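NAD(P)H-flavin oxidoreductase (Staphylococcus epidermidis ATCC 12228, PDB 3GBH) probably transfers electrons from NAD(P)H by way of a bound flavin mononucleotide, as an oxidoreductase of the nitroreductase family. Local coordinates at residues T6-F11 and L15-S20; D36-K41 and H157-N162. All blocks are in the same frame, centred on the assembly; numbering follows the deposited sequence.

Interaction 1: T6-F11 and L15-S20. With FMN (flavin mononucleotide), chain H.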
loop_
_atom_site.group_PDB
_atom_site.type_symbol
_atom_site.label_atom_id
_atom_site.label_comp_id
_atom_site.label_asym_id
_atom_site.label_seq_id
_atom_site.Cartn_x
_atom_site.Cartn_y
_atom_site.Cartn_z
ATOM N N THR B 6 -5.215 20.827 -22.683
ATOM C CA THR B 6 -5.536 20.279 -21.344
ATOM C C THR B 6 -4.460 19.382 -20.706
ATOM O O THR B 6 -4.170 18.271 -21.157
ATOM C CB THR B 6 -6.856 19.508 -21.350
ATOM O OG1 THR B 6 -7.918 20.421 -21.662
ATOM C CG2 THR B 6 -7.130 18.903 -19.983
ATOM N N ARG B 7 -3.929 19.873 -19.600
ATOM C CA ARG B 7 -2.838 19.226 -18.898
ATOM C C ARG B 7 -3.277 17.968 -18.128
ATOM O O ARG B 7 -4.443 17.824 -17.769
ATOM C CB ARG B 7 -2.199 20.261 -17.977
ATOM C CG ARG B 7 -1.803 21.562 -18.719
ATOM C CD ARG B 7 -0.323 21.926 -18.514
ATOM N NE ARG B 7 0.033 23.165 -19.239
ATOM C CZ ARG B 7 1.201 23.815 -19.128
ATOM N NH1 ARG B 7 2.164 23.370 -18.314
ATOM N NH2 ARG B 7 1.409 24.929 -19.834
ATOM N N ILE B 8 -2.356 17.031 -17.929
ATOM C CA ILE B 8 -2.625 15.846 -17.131
ATOM C C ILE B 8 -1.645 15.968 -15.963
ATOM O O ILE B 8 -0.451 15.886 -16.196
ATOM C CB ILE B 8 -2.393 14.529 -17.910
ATOM C CG1 ILE B 8 -3.285 14.453 -19.155
ATOM C CG2 ILE B 8 -2.710 13.344 -17.034
ATOM C CD1 ILE B 8 -2.958 13.267 -20.072
ATOM N N ASN B 9 -2.147 16.236 -14.746
ATOM C CA ASN B 9 -1.279 16.431 -13.582
ATOM C C ASN B 9 -1.009 15.166 -12.755
ATOM O O ASN B 9 -0.079 15.148 -11.944
ATOM C CB ASN B 9 -1.862 17.513 -12.662
ATOM C CG ASN B 9 -1.853 18.889 -13.310
ATOM O OD1 ASN B 9 -0.945 19.214 -14.078
ATOM N ND2 ASN B 9 -2.834 19.692 -13.002
ATOM N N ASP B 10 -1.806 14.123 -12.956
ATOM C CA ASP B 10 -1.657 12.900 -12.189
ATOM C C ASP B 10 -0.606 11.991 -12.810
ATOM O O ASP B 10 -0.744 11.555 -13.950
ATOM C CB ASP B 10 -2.971 12.136 -12.080
ATOM C CG ASP B 10 -2.806 10.834 -11.317
ATOM O OD1 ASP B 10 -2.821 10.855 -10.078
ATOM O OD2 ASP B 10 -2.593 9.798 -11.964
ATOM N N PHE B 11 0.414 11.660 -12.032
ATOM C CA PHE B 11 1.530 10.862 -12.528
ATOM C C PHE B 11 1.082 9.563 -13.242
ATOM O O PHE B 11 1.514 9.296 -14.369
ATOM C CB PHE B 11 2.505 10.517 -11.394
ATOM C CG PHE B 11 3.624 9.685 -11.842
ATOM C CD1 PHE B 11 4.698 10.269 -12.485
ATOM C CD2 PHE B 11 3.576 8.299 -11.717
ATOM C CE1 PHE B 11 5.723 9.480 -12.966
ATOM C CE2 PHE B 11 4.613 7.509 -12.197
ATOM C CZ PHE B 11 5.690 8.101 -12.800
ATOM N N LEU B 15 1.533 8.465 -17.287
ATOM C CA LEU B 15 2.173 7.217 -17.678
ATOM C C LEU B 15 1.191 6.334 -18.446
ATOM O O LEU B 15 1.524 5.792 -19.512
ATOM C CB LEU B 15 2.684 6.525 -16.415
ATOM C CG LEU B 15 3.774 5.497 -16.535
ATOM C CD1 LEU B 15 4.634 5.411 -15.241
ATOM C CD2 LEU B 15 3.067 4.169 -16.879
ATOM N N ASN B 16 -0.040 6.206 -17.961
ATOM C CA ASN B 16 -1.027 5.384 -18.676
ATOM C C ASN B 16 -1.427 5.890 -20.066
ATOM O O ASN B 16 -1.844 5.080 -20.912
ATOM C CB ASN B 16 -2.297 5.188 -17.843
ATOM C CG ASN B 16 -2.064 4.295 -16.620
ATOM O OD1 ASN B 16 -1.068 3.573 -16.535
ATOM N ND2 ASN B 16 -3.003 4.342 -15.674
ATOM N N SER B 17 -1.297 7.197 -20.320
ATOM C CA SER B 17 -1.718 7.734 -21.618
ATOM C C SER B 17 -0.566 7.961 -22.589
ATOM O O SER B 17 -0.800 8.338 -23.744
ATOM C CB SER B 17 -2.512 9.028 -21.431
ATOM O OG SER B 17 -1.774 9.946 -20.670
ATOM N N ARG B 18 0.671 7.726 -22.155
ATOM C CA ARG B 18 1.836 7.831 -23.042
ATOM C C ARG B 18 1.802 6.640 -24.018
ATOM O O ARG B 18 2.125 5.512 -23.651
ATOM C CB ARG B 18 3.137 7.815 -22.225
ATOM C CG ARG B 18 4.383 8.427 -22.887
ATOM C CD ARG B 18 4.899 7.636 -24.098
ATOM N NE ARG B 18 5.025 6.199 -23.803
ATOM C CZ ARG B 18 4.890 5.245 -24.721
ATOM N NH1 ARG B 18 4.664 5.578 -25.991
ATOM N NH2 ARG B 18 4.923 3.966 -24.374
ATOM N N LYS B 19 1.404 6.917 -25.252
ATOM C CA LYS B 19 1.323 5.941 -26.333
ATOM C C LYS B 19 1.804 6.595 -27.646
ATOM O O LYS B 19 1.853 7.834 -27.749
ATOM C CB LYS B 19 -0.132 5.442 -26.491
ATOM C CG LYS B 19 -0.772 4.913 -25.175
ATOM C CD LYS B 19 -2.215 4.488 -25.394
ATOM C CE LYS B 19 -2.851 4.025 -24.091
ATOM N NZ LYS B 19 -4.290 3.804 -24.253
ATOM N N SER B 20 2.181 5.770 -28.627
ATOM C CA SER B 20 2.689 6.279 -29.906
ATOM C C SER B 20 1.537 6.743 -30.786
ATOM O O SER B 20 0.821 5.940 -31.386
ATOM C CB SER B 20 3.500 5.212 -30.651
ATOM O OG SER B 20 4.755 4.997 -30.027
HETATM N N1 FMN H . 7.154 3.793 -34.533
HETATM C C2 FMN H . 7.034 4.144 -35.870
HETATM O O2 FMN H . 5.929 4.336 -36.389
HETATM N N3 FMN H . 8.166 4.257 -36.634
HETATM C C4 FMN H . 9.431 4.044 -36.081
HETATM O O4 FMN H . 10.438 4.150 -36.807
HETATM C C4A FMN H . 9.544 3.676 -34.750
HETATM N N5 FMN H . 10.773 3.417 -34.169
HETATM C C5A FMN H . 10.899 3.386 -32.796
HETATM C C6 FMN H . 12.160 3.485 -32.182
HETATM C C7 FMN H . 12.281 3.459 -30.809
HETATM C C7M FMN H . 13.638 3.561 -30.167
HETATM C C8 FMN H . 11.135 3.312 -30.021
HETATM C C8M FMN H . 11.186 3.281 -28.525
HETATM C C9 FMN H . 9.894 3.211 -30.624
HETATM C C9A FMN H . 9.744 3.255 -32.013
HETATM N N10 FMN H . 8.488 3.173 -32.632
HETATM C C10 FMN H . 8.386 3.543 -33.974
HETATM C "C1'" FMN H . 7.220 3.112 -31.805
HETATM C "C2'" FMN H . 7.079 1.681 -31.286
HETATM O "O2'" FMN H . 6.597 0.819 -32.303
HETATM C "C3'" FMN H . 6.139 1.678 -30.075
HETATM O "O3'" FMN H . 6.742 2.399 -29.030
HETATM C "C4'" FMN H . 5.760 0.283 -29.579
HETATM O "O4'" FMN H . 5.005 -0.384 -30.591
HETATM C "C5'" FMN H . 4.956 0.384 -28.285
HETATM O "O5'" FMN H . 3.755 1.112 -28.512
HETATM P P FMN H . 3.435 2.422 -27.656
HETATM O O1P FMN H . 2.101 2.978 -28.060
HETATM O O2P FMN H . 4.563 3.389 -27.868
HETATM O O3P FMN H . 3.405 2.079 -26.185
#

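Interaction 2: D36-K41 and H157-N162. With FMN (flavin mononucleotide), chain H.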
loop_
_atom_site.group_PDB
_atom_site.type_symbol
_atom_site.label_atom_id
_atom_site.label_comp_id
_atom_site.label_asym_id
_atom_site.label_seq_id
_atom_site.Cartn_x
_atom_site.Cartn_y
_atom_site.Cartn_z
ATOM N N ASP B 36 9.883 24.987 -24.830
ATOM C CA ASP B 36 10.989 25.247 -23.918
ATOM C C ASP B 36 10.731 24.726 -22.487
ATOM O O ASP B 36 11.642 24.224 -21.855
ATOM C CB ASP B 36 11.343 26.729 -23.913
ATOM C CG ASP B 36 12.188 27.128 -25.121
ATOM O OD1 ASP B 36 12.519 26.243 -25.940
ATOM O OD2 ASP B 36 12.490 28.321 -25.248
ATOM N N GLU B 37 9.494 24.846 -21.994
ATOM C CA GLU B 37 9.116 24.250 -20.706
ATOM C C GLU B 37 9.290 22.747 -20.731
ATOM O O GLU B 37 9.891 22.157 -19.828
ATOM C CB GLU B 37 7.657 24.553 -20.347
ATOM C CG GLU B 37 7.384 25.945 -19.922
ATOM C CD GLU B 37 5.874 26.190 -19.650
ATOM O OE1 GLU B 37 5.147 25.185 -19.440
ATOM O OE2 GLU B 37 5.421 27.362 -19.647
ATOM N N ILE B 38 8.784 22.121 -21.790
ATOM C CA ILE B 38 8.961 20.694 -22.001
ATOM C C ILE B 38 10.429 20.278 -22.007
ATOM O O ILE B 38 10.813 19.343 -21.323
ATOM C CB ILE B 38 8.252 20.243 -23.303
ATOM C CG1 ILE B 38 6.723 20.381 -23.145
ATOM C CG2 ILE B 38 8.661 18.832 -23.678
ATOM C CD1 ILE B 38 5.936 20.256 -24.489
ATOM N N ILE B 39 11.264 20.969 -22.764
ATOM C CA ILE B 39 12.691 20.611 -22.821
ATOM C C ILE B 39 13.412 20.910 -21.498
ATOM O O ILE B 39 14.267 20.146 -21.050
ATOM C CB ILE B 39 13.374 21.310 -24.005
ATOM C CG1 ILE B 39 12.804 20.748 -25.321
ATOM C CG2 ILE B 39 14.917 21.106 -23.964
ATOM C CD1 ILE B 39 13.143 21.615 -26.548
ATOM N N THR B 40 13.077 22.020 -20.861
ATOM C CA THR B 40 13.652 22.328 -19.564
ATOM C C THR B 40 13.430 21.147 -18.570
ATOM O O THR B 40 14.378 20.698 -17.935
ATOM C CB THR B 40 13.077 23.639 -19.013
ATOM O OG1 THR B 40 13.420 24.721 -19.896
ATOM C CG2 THR B 40 13.612 23.955 -17.589
ATOM N N LYS B 41 12.193 20.652 -18.452
ATOM C CA LYS B 41 11.885 19.493 -17.596
ATOM C C LYS B 41 12.559 18.219 -18.005
ATOM O O LYS B 41 12.993 17.452 -17.171
ATOM C CB LYS B 41 10.386 19.230 -17.565
ATOM C CG LYS B 41 9.631 20.231 -16.819
ATOM C CD LYS B 41 9.649 19.926 -15.324
ATOM C CE LYS B 41 9.117 21.112 -14.514
ATOM N NZ LYS B 41 9.950 21.301 -13.288
ATOM N N HIS B 157 1.621 17.920 -20.642
ATOM C CA HIS B 157 1.173 19.180 -21.264
ATOM C C HIS B 157 0.017 19.004 -22.220
ATOM O O HIS B 157 -0.494 19.989 -22.757
ATOM C CB HIS B 157 2.325 19.842 -22.023
ATOM C CG HIS B 157 3.293 20.548 -21.143
ATOM N ND1 HIS B 157 3.490 21.914 -21.205
ATOM C CD2 HIS B 157 4.148 20.077 -20.205
ATOM C CE1 HIS B 157 4.417 22.254 -20.325
ATOM N NE2 HIS B 157 4.833 21.159 -19.709
ATOM N N GLY B 158 -0.397 17.772 -22.451
ATOM C CA GLY B 158 -1.588 17.511 -23.278
ATOM C C GLY B 158 -1.210 17.107 -24.711
ATOM O O GLY B 158 -2.076 16.888 -25.549
ATOM N N TYR B 159 0.084 16.988 -24.967
ATOM C CA TYR B 159 0.597 16.612 -26.298
ATOM C C TYR B 159 0.809 15.105 -26.374
ATOM O O TYR B 159 0.697 14.401 -25.361
ATOM C CB TYR B 159 1.905 17.360 -26.603
ATOM C CG TYR B 159 1.705 18.839 -26.625
ATOM C CD1 TYR B 159 0.763 19.401 -27.463
ATOM C CD2 TYR B 159 2.429 19.682 -25.797
ATOM C CE1 TYR B 159 0.539 20.752 -27.481
ATOM C CE2 TYR B 159 2.216 21.057 -25.810
ATOM C CZ TYR B 159 1.270 21.591 -26.666
ATOM O OH TYR B 159 1.003 22.966 -26.714
ATOM N N ASP B 160 1.061 14.610 -27.577
ATOM C CA ASP B 160 1.438 13.232 -27.782
ATOM C C ASP B 160 2.693 13.158 -28.605
ATOM O O ASP B 160 3.072 14.130 -29.259
ATOM C CB ASP B 160 0.307 12.467 -28.430
ATOM C CG ASP B 160 -0.787 12.115 -27.423
ATOM O OD1 ASP B 160 -0.553 11.179 -26.613
ATOM O OD2 ASP B 160 -1.850 12.786 -27.416
ATOM N N THR B 161 3.339 12.003 -28.551
ATOM C CA THR B 161 4.584 11.765 -29.242
ATOM C C THR B 161 4.622 10.393 -29.902
ATOM O O THR B 161 3.773 9.530 -29.628
ATOM C CB THR B 161 5.787 11.845 -28.288
ATOM O OG1 THR B 161 5.626 10.890 -27.238
ATOM C CG2 THR B 161 5.956 13.270 -27.737
ATOM N N ASN B 162 5.632 10.217 -30.743
ATOM C CA ASN B 162 5.954 8.922 -31.381
ATOM C C ASN B 162 7.458 8.855 -31.483
ATOM O O ASN B 162 8.075 9.637 -32.247
ATOM C CB ASN B 162 5.302 8.808 -32.760
ATOM C CG ASN B 162 5.619 7.487 -33.505
ATOM O OD1 ASN B 162 5.534 7.460 -34.716
ATOM N ND2 ASN B 162 5.945 6.406 -32.789
HETATM N N1 FMN H . 7.154 3.793 -34.533
HETATM C C2 FMN H . 7.034 4.144 -35.870
HETATM O O2 FMN H . 5.929 4.336 -36.389
HETATM N N3 FMN H . 8.166 4.257 -36.634
HETATM C C4 FMN H . 9.431 4.044 -36.081
HETATM O O4 FMN H . 10.438 4.150 -36.807
HETATM C C4A FMN H . 9.544 3.676 -34.750
HETATM N N5 FMN H . 10.773 3.417 -34.169
HETATM C C5A FMN H . 10.899 3.386 -32.796
HETATM C C6 FMN H . 12.160 3.485 -32.182
HETATM C C7 FMN H . 12.281 3.459 -30.809
HETATM C C7M FMN H . 13.638 3.561 -30.167
HETATM C C8 FMN H . 11.135 3.312 -30.021
HETATM C C8M FMN H . 11.186 3.281 -28.525
HETATM C C9 FMN H . 9.894 3.211 -30.624
HETATM C C9A FMN H . 9.744 3.255 -32.013
HETATM N N10 FMN H . 8.488 3.173 -32.632
HETATM C C10 FMN H . 8.386 3.543 -33.974
HETATM C "C1'" FMN H . 7.220 3.112 -31.805
HETATM C "C2'" FMN H . 7.079 1.681 -31.286
HETATM O "O2'" FMN H . 6.597 0.819 -32.303
HETATM C "C3'" FMN H . 6.139 1.678 -30.075
HETATM O "O3'" FMN H . 6.742 2.399 -29.030
HETATM C "C4'" FMN H . 5.760 0.283 -29.579
HETATM O "O4'" FMN H . 5.005 -0.384 -30.591
HETATM C "C5'" FMN H . 4.956 0.384 -28.285
HETATM O "O5'" FMN H . 3.755 1.112 -28.512
HETATM P P FMN H . 3.435 2.422 -27.656
HETATM O O1P FMN H . 2.101 2.978 -28.060
HETATM O O2P FMN H . 4.563 3.389 -27.868
HETATM O O3P FMN H . 3.405 2.079 -26.185
#

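Interaction 1: T6-F11 and L15-S20
Phe11 and Leu15 are joined across the first turn of helix 11-17, the short helix that leads into the FMN phosphate site of this nitroreductase-family fold. The Leu15 amide donates to the carbonyl oxygen of Phe11, with 3.0 Å from N to O and a nearly straight N-H...O angle of 175°, the i to i+4 bond of an alpha helix. One turn apart, the two side chains also meet: CD1 of Leu15 lies 3.7 Å from CE2 of Phe11 and almost as near to CZ, so a single methyl branch touches the far end of the ring. Phe11 reaches it with CG anti to the backbone N (chi1 178°). On another side of the helix, the CD1 methyl of Ile8, in the loop before it, comes near OG of Ser17 in one of the two conformers of that serine, so this contact is less certain; in the same conformer the hydroxyl is bonded to the backbone oxygen of Glu13.

Asp10 occupies the N-cap, its OD2 accepting from the Glu13 amide, while Phe11 packs on Ala156 and Leu15 on Gln149 of the second subunit. Past the helix the chain turns to the cofactor. The Arg18 side chain, bent at chi2 and chi3, brings its guanidinium to the phosphate: NH1 binds O2P of FMN at 2.9 Å, with that oxygen in the guanidinium plane, and NH2 binds O3P at 3.0 Å. NH2 is also held by the backbone oxygen of Lys44 of the second subunit, which links the subunit interface to the phosphate grip. Ser20 completes this part of the site from backbone and side chain together, its N donating to FMN O1P over 2.9 Å and its hydroxyl OG to FMN O2P over 2.7 Å.

Interaction 2: D36-K41 and H157-N162
Ile38, on helix 32-42, lies against His157 and Tyr159, which follow helix 132-156 where the chain turns into strand 160-164. From CB the side chain divides. The CG1 branch, anti to the carbonyl carbon (chi1 -67°), passes over the imidazole of His157, and CG1 stands 3.8 Å from the centroid of that ring, only 5° off its normal. This is a CH-pi contact centred on one face, with the two side chains running past each other in opposite directions. One bond farther out, CD1 leaves the imidazole and reaches the phenol of Tyr159, 3.8 Å from CD2 and slightly farther from CE2. A single aliphatic arm thus bridges two aromatic groups.

Glu37 comes to the rim of the imidazole, where Arg7 also lies. Its OE1 is in the ring plane, 3.1 Å from CE1 of His157, and the carboxylate is turned 56° from that plane. OE1 and NE2 of His157 are 4.0 Å apart, so the approach is to the ring carbon; any pull of the carboxylate on the charge of the imidazole is probably offset in part by Arg7. ND1 is hydrogen-bonded to OE2 of Glu34, one helical turn before Ile38, which fixes the rotation of the ring beneath CG1. The Tyr159 hydroxyl is hydrogen-bonded to that of Tyr28.

Gly158 separates the two rings with positive phi, ending helix 132-156 in a Schellman motif and turning the chain toward the sheet. Ile38 also packs on Leu150 of that long helix, and its neighbour Ile39 meets Ile56 and Val58 of strand 54-59. Helix 32-42 thereby packs on both helix 132-156 and strand 54-59, while strand 160-164 is the other outermost strand, within this chain, of the antiparallel sheet, beside strand 183-192.

Overall arrangement
Centred about 11 Å apart, interactions 1 and 2 come in series along the chain and meet at several places, two of them close. At one, Arg7 NH1 of segment 6-11 packs 3.2 Å from His157 CE1 and forms a long, weak ion pair with Glu37 OE1, so the imidazole edge of interaction 2 has charged groups of both signs beside it. At the other, Ser20 OG lies 3.3 Å from Asn162 ND2. Here segments 15-20 and 157-162 approach the same FMN: the first holds its phosphate, whereas Asn162 ND2 is 3.4 Å from N1 of the flavin. Both interactions also border the second subunit, consistent with a cofactor site at a subunit interface, as in relatives of this family.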